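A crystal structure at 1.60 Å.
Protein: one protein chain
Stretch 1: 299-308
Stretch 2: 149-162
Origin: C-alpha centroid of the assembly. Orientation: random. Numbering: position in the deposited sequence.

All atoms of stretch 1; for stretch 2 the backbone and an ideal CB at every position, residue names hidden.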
# COMPACT_ATOMS: atom_id res chain seq x y z
N ASP A 299 -36.06 8.28 20.22
CA ASP A 299 -37.02 8.78 19.23
C ASP A 299 -36.25 9.60 18.17
O ASP A 299 -35.77 10.70 18.48
CB ASP A 299 -38.05 9.67 19.96
CG ASP A 299 -39.22 10.14 19.08
OD1 ASP A 299 -39.06 10.38 17.88
OD2 ASP A 299 -40.33 10.35 19.62
N ASP A 300 -36.13 9.08 16.95
CA ASP A 300 -35.35 9.77 15.92
C ASP A 300 -35.93 11.14 15.55
O ASP A 300 -35.20 12.14 15.49
CB ASP A 300 -35.30 8.96 14.63
CG ASP A 300 -34.11 8.06 14.56
OD1 ASP A 300 -32.95 8.54 14.53
OD2 ASP A 300 -34.37 6.84 14.52
N ASP A 301 -37.23 11.19 15.33
CA ASP A 301 -37.86 12.42 14.86
C ASP A 301 -37.80 13.55 15.89
O ASP A 301 -37.80 14.74 15.52
CB ASP A 301 -39.33 12.15 14.54
CG ASP A 301 -39.50 11.30 13.31
OD1 ASP A 301 -38.53 11.15 12.54
OD2 ASP A 301 -40.61 10.78 13.12
N ASN A 302 -37.77 13.19 17.17
CA ASN A 302 -37.77 14.19 18.23
C ASN A 302 -36.42 14.35 18.91
O ASN A 302 -36.30 15.12 19.88
CB ASN A 302 -38.86 13.87 19.23
CG ASN A 302 -40.24 14.04 18.62
OD1 ASN A 302 -40.57 15.11 18.10
ND2 ASN A 302 -41.03 12.97 18.62
N TYR A 303 -35.43 13.65 18.36
CA TYR A 303 -34.04 13.78 18.82
C TYR A 303 -33.94 13.46 20.30
O TYR A 303 -33.29 14.15 21.08
CB TYR A 303 -33.46 15.16 18.49
CG TYR A 303 -33.34 15.32 17.00
CD1 TYR A 303 -34.44 15.75 16.25
CD2 TYR A 303 -32.16 14.99 16.34
CE1 TYR A 303 -34.37 15.88 14.89
CE2 TYR A 303 -32.08 15.09 14.95
CZ TYR A 303 -33.19 15.54 14.23
OH TYR A 303 -33.13 15.64 12.85
N THR A 304 -34.61 12.38 20.68
CA THR A 304 -34.48 11.87 22.05
C THR A 304 -33.48 10.73 22.05
O THR A 304 -33.64 9.75 21.33
CB THR A 304 -35.87 11.35 22.57
OG1 THR A 304 -36.87 12.38 22.44
CG2 THR A 304 -35.77 10.97 24.03
N PHE A 305 -32.42 10.86 22.84
CA PHE A 305 -31.41 9.80 22.89
C PHE A 305 -30.75 9.74 24.26
O PHE A 305 -30.95 10.62 25.11
CB PHE A 305 -30.39 9.91 21.74
CG PHE A 305 -29.55 11.18 21.70
CD1 PHE A 305 -28.62 11.49 22.71
CD2 PHE A 305 -29.57 11.99 20.57
CE1 PHE A 305 -27.80 12.64 22.61
CE2 PHE A 305 -28.73 13.13 20.45
CZ PHE A 305 -27.86 13.47 21.46
N ALA A 306 -29.98 8.69 24.49
CA ALA A 306 -29.33 8.52 25.77
C ALA A 306 -27.84 8.22 25.52
O ALA A 306 -27.48 7.57 24.53
CB ALA A 306 -29.96 7.39 26.57
N VAL A 307 -26.99 8.68 26.44
CA VAL A 307 -25.54 8.41 26.39
C VAL A 307 -25.19 7.72 27.71
O VAL A 307 -25.68 8.13 28.76
CB VAL A 307 -24.80 9.75 26.31
CG1 VAL A 307 -23.31 9.64 26.69
CG2 VAL A 307 -25.01 10.41 24.92
N GLY A 308 -24.39 6.65 27.67
CA GLY A 308 -24.04 6.01 28.93
C GLY A 308 -22.96 6.80 29.67
O GLY A 308 -22.18 7.55 29.06
N UNK A 149 -16.02 7.94 23.47
CA UNK A 149 -16.58 6.59 23.51
C UNK A 149 -18.10 6.57 23.28
O UNK A 149 -18.74 5.52 23.46
CB UNK A 149 -16.26 5.94 24.86
N UNK A 150 -18.69 7.71 22.90
CA UNK A 150 -20.13 7.74 22.65
C UNK A 150 -20.35 8.47 21.33
O UNK A 150 -19.99 9.66 21.22
CB UNK A 150 -20.89 8.42 23.79
N UNK A 151 -20.92 7.77 20.34
CA UNK A 151 -21.21 8.35 19.04
C UNK A 151 -22.31 7.54 18.36
O UNK A 151 -22.42 6.32 18.58
CB UNK A 151 -19.95 8.40 18.17
N UNK A 152 -23.11 8.21 17.54
CA UNK A 152 -24.12 7.51 16.76
C UNK A 152 -24.92 8.50 15.92
O UNK A 152 -24.54 9.67 15.77
CB UNK A 152 -25.05 6.71 17.68
N UNK A 153 -26.02 8.01 15.37
CA UNK A 153 -26.83 8.80 14.43
C UNK A 153 -28.22 8.96 15.03
O UNK A 153 -28.80 7.99 15.53
CB UNK A 153 -26.90 8.14 13.05
N UNK A 154 -28.74 10.19 14.98
CA UNK A 154 -30.12 10.43 15.39
C UNK A 154 -30.69 11.44 14.42
O UNK A 154 -30.10 12.49 14.20
CB UNK A 154 -30.22 10.92 16.84
N UNK A 155 -31.85 11.13 13.86
CA UNK A 155 -32.54 12.10 13.01
C UNK A 155 -31.68 12.64 11.86
O UNK A 155 -31.63 13.86 11.62
CB UNK A 155 -33.02 13.27 13.87
N UNK A 156 -31.00 11.73 11.16
CA UNK A 156 -30.09 12.10 10.07
C UNK A 156 -28.95 13.06 10.43
O UNK A 156 -28.40 13.72 9.54
CB UNK A 156 -30.91 12.73 8.95
N UNK A 157 -28.58 13.11 11.71
CA UNK A 157 -27.35 13.81 12.10
C UNK A 157 -26.42 12.85 12.84
O UNK A 157 -26.87 11.95 13.58
CB UNK A 157 -27.67 15.02 12.97
N UNK A 158 -25.12 13.08 12.69
CA UNK A 158 -24.13 12.43 13.54
C UNK A 158 -24.06 13.15 14.88
O UNK A 158 -23.93 14.38 14.93
CB UNK A 158 -22.76 12.41 12.86
N UNK A 159 -24.09 12.40 15.98
CA UNK A 159 -23.89 12.98 17.30
C UNK A 159 -22.72 12.28 17.96
O UNK A 159 -22.57 11.08 17.84
CB UNK A 159 -25.15 12.87 18.16
N UNK A 160 -21.89 13.04 18.67
CA UNK A 160 -20.79 12.44 19.39
C UNK A 160 -20.55 13.23 20.68
O UNK A 160 -20.65 14.47 20.67
CB UNK A 160 -19.53 12.40 18.52
N UNK A 161 -20.21 12.55 21.77
CA UNK A 161 -19.78 13.30 22.94
C UNK A 161 -18.26 13.32 22.85
O UNK A 161 -17.59 12.30 23.09
CB UNK A 161 -20.28 12.69 24.25
N UNK A 162 -17.74 14.48 22.45
CA UNK A 162 -16.31 14.66 22.29
C UNK A 162 -15.78 15.24 23.58
O UNK A 162 -16.14 16.36 24.00
CB UNK A 162 -15.98 15.56 21.10

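Stretch 2 is a hairpin: two strands, one ending at 154 and the other beginning at 157, are joined by a tight turn, and the first runs at 157° to strand 304-308, with axes 8.0 Å apart at closest approach. Separation on that scale leaves room for side chains between the backbones.

Position 149 has nothing of stretch 1 within 5.5 Å of its ideal CB, so the contact sets no preference; it is Met149. At 150 the CA-to-CB bond points toward stretch 1, and the ideal CB lies 4.0 Å from Val307 CG1. A small residue, apolar or hydroxylated, would suit. It is Ser150, whose OG (chi1 t) comes 3.5 Å from Val307 CG1 and finds its hydrogen bond elsewhere in the structure. Positions 151, 152 and 153 have no stretch 1 atom near their ideal CB atoms. The extended phi/psi of 179/-167 at 152 is easiest for glycine. They are Met151, Gly152 and Val153; the last offers its O to a water that also donates to Asp300 OD1.

At 154 the bond points sideways, with the ideal CB 3.9 Å from Phe305 CD2, 4.5 Å from Tyr303 CD2 and 4.3 Å from Asp300 OD1. Alanine, serine, cysteine or valine could be considered. Cys154 places SG 4.8 Å from the Tyr303 ring centroid, obliquely, and 5.3 Å from that of Phe305, at the edge.

Position 155 is the most restrictive. Its phi is +54°, and an ideal CB would clash with Tyr303 CZ at 2.3 Å and Asp300 O at 2.9 Å. Glycine is the clear choice, and Gly155 is found. Its N donates to Asp300 OD1 (2.9 Å, 173°), while its O accepts from Tyr303 OH (2.6 Å), so the loop of stretch 1 grips both polar backbone atoms.

Position 156, also at positive phi (57°), suits asparagine or glycine; it is Asn156, the third residue of the type I' turn from 154 to 157.

At 157 the bond points toward stretch 1, and the ideal CB lies 4.8 Å from Tyr303 CE2, allowing a long or apolar chain. Arg157 brings CD to 4.2 Å from Tyr303 CE2; its guanidinium is bonded elsewhere in the structure. Position 158 is out of reach: Leu158.

At 159 the ideal CB is 4.3 Å from Phe305 CE2, favouring a large apolar or aromatic residue. Tyr159 receives the edge of Phe305 on its face (centroids 5.0 Å apart, planes at 57°). Position 160 points away: Ala160. Position 161 points toward Val307, suiting a branched aliphatic; Val161 CG2 lies 4.0 Å from Val307 CG2. Position 162 is out of reach: Ile162.

Stretch 2, residues 149-162: MSMGVCGNRLYAVI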
# COMPACT_ATOMS: atom_id res chain seq x y z
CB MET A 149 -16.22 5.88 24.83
CG MET A 149 -14.71 5.55 24.92
SD MET A 149 -14.38 4.76 26.49
CE MET A 149 -12.65 4.32 26.22
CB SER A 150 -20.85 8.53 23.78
OG SER A 150 -22.24 8.55 23.50
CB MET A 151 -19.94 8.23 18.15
CG MET A 151 -20.07 8.90 16.76
SD MET A 151 -18.53 8.74 15.78
CE MET A 151 -17.45 9.90 16.64
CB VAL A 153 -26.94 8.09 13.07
CG1 VAL A 153 -27.88 8.88 12.12
CG2 VAL A 153 -25.54 7.94 12.44
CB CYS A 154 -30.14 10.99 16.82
SG CYS A 154 -31.86 11.19 17.42
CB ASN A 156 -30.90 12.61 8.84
CG ASN A 156 -31.78 11.52 8.29
OD1 ASN A 156 -31.30 10.39 8.08
ND2 ASN A 156 -33.07 11.82 8.08
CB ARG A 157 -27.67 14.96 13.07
CG ARG A 157 -28.61 16.04 12.48
CD ARG A 157 -28.78 17.26 13.43
NE ARG A 157 -27.50 17.92 13.68
CZ ARG A 157 -26.93 18.81 12.86
NH1 ARG A 157 -27.52 19.17 11.73
NH2 ARG A 157 -25.76 19.36 13.20
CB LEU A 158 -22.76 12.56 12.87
CG LEU A 158 -21.62 11.80 13.55
CD1 LEU A 158 -21.86 10.25 13.55
CD2 LEU A 158 -20.23 12.13 12.91
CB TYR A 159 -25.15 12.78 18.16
CG TYR A 159 -26.20 13.83 17.88
CD1 TYR A 159 -26.15 15.08 18.52
CD2 TYR A 159 -27.21 13.59 16.95
CE1 TYR A 159 -27.12 16.08 18.21
CE2 TYR A 159 -28.19 14.58 16.64
CZ TYR A 159 -28.12 15.81 17.26
OH TYR A 159 -29.05 16.77 16.97
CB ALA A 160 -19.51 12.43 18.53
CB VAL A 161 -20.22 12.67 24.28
CG1 VAL A 161 -19.71 13.54 25.47
CG2 VAL A 161 -21.74 12.57 24.32
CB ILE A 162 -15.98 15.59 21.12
CG1 ILE A 162 -16.48 14.97 19.80
CG2 ILE A 162 -14.48 15.86 21.08
CD1 ILE A 162 -15.90 13.54 19.48
O HOH W 1 -30.97 6.81 14.10
O HOH W 2 -31.60 8.89 11.38
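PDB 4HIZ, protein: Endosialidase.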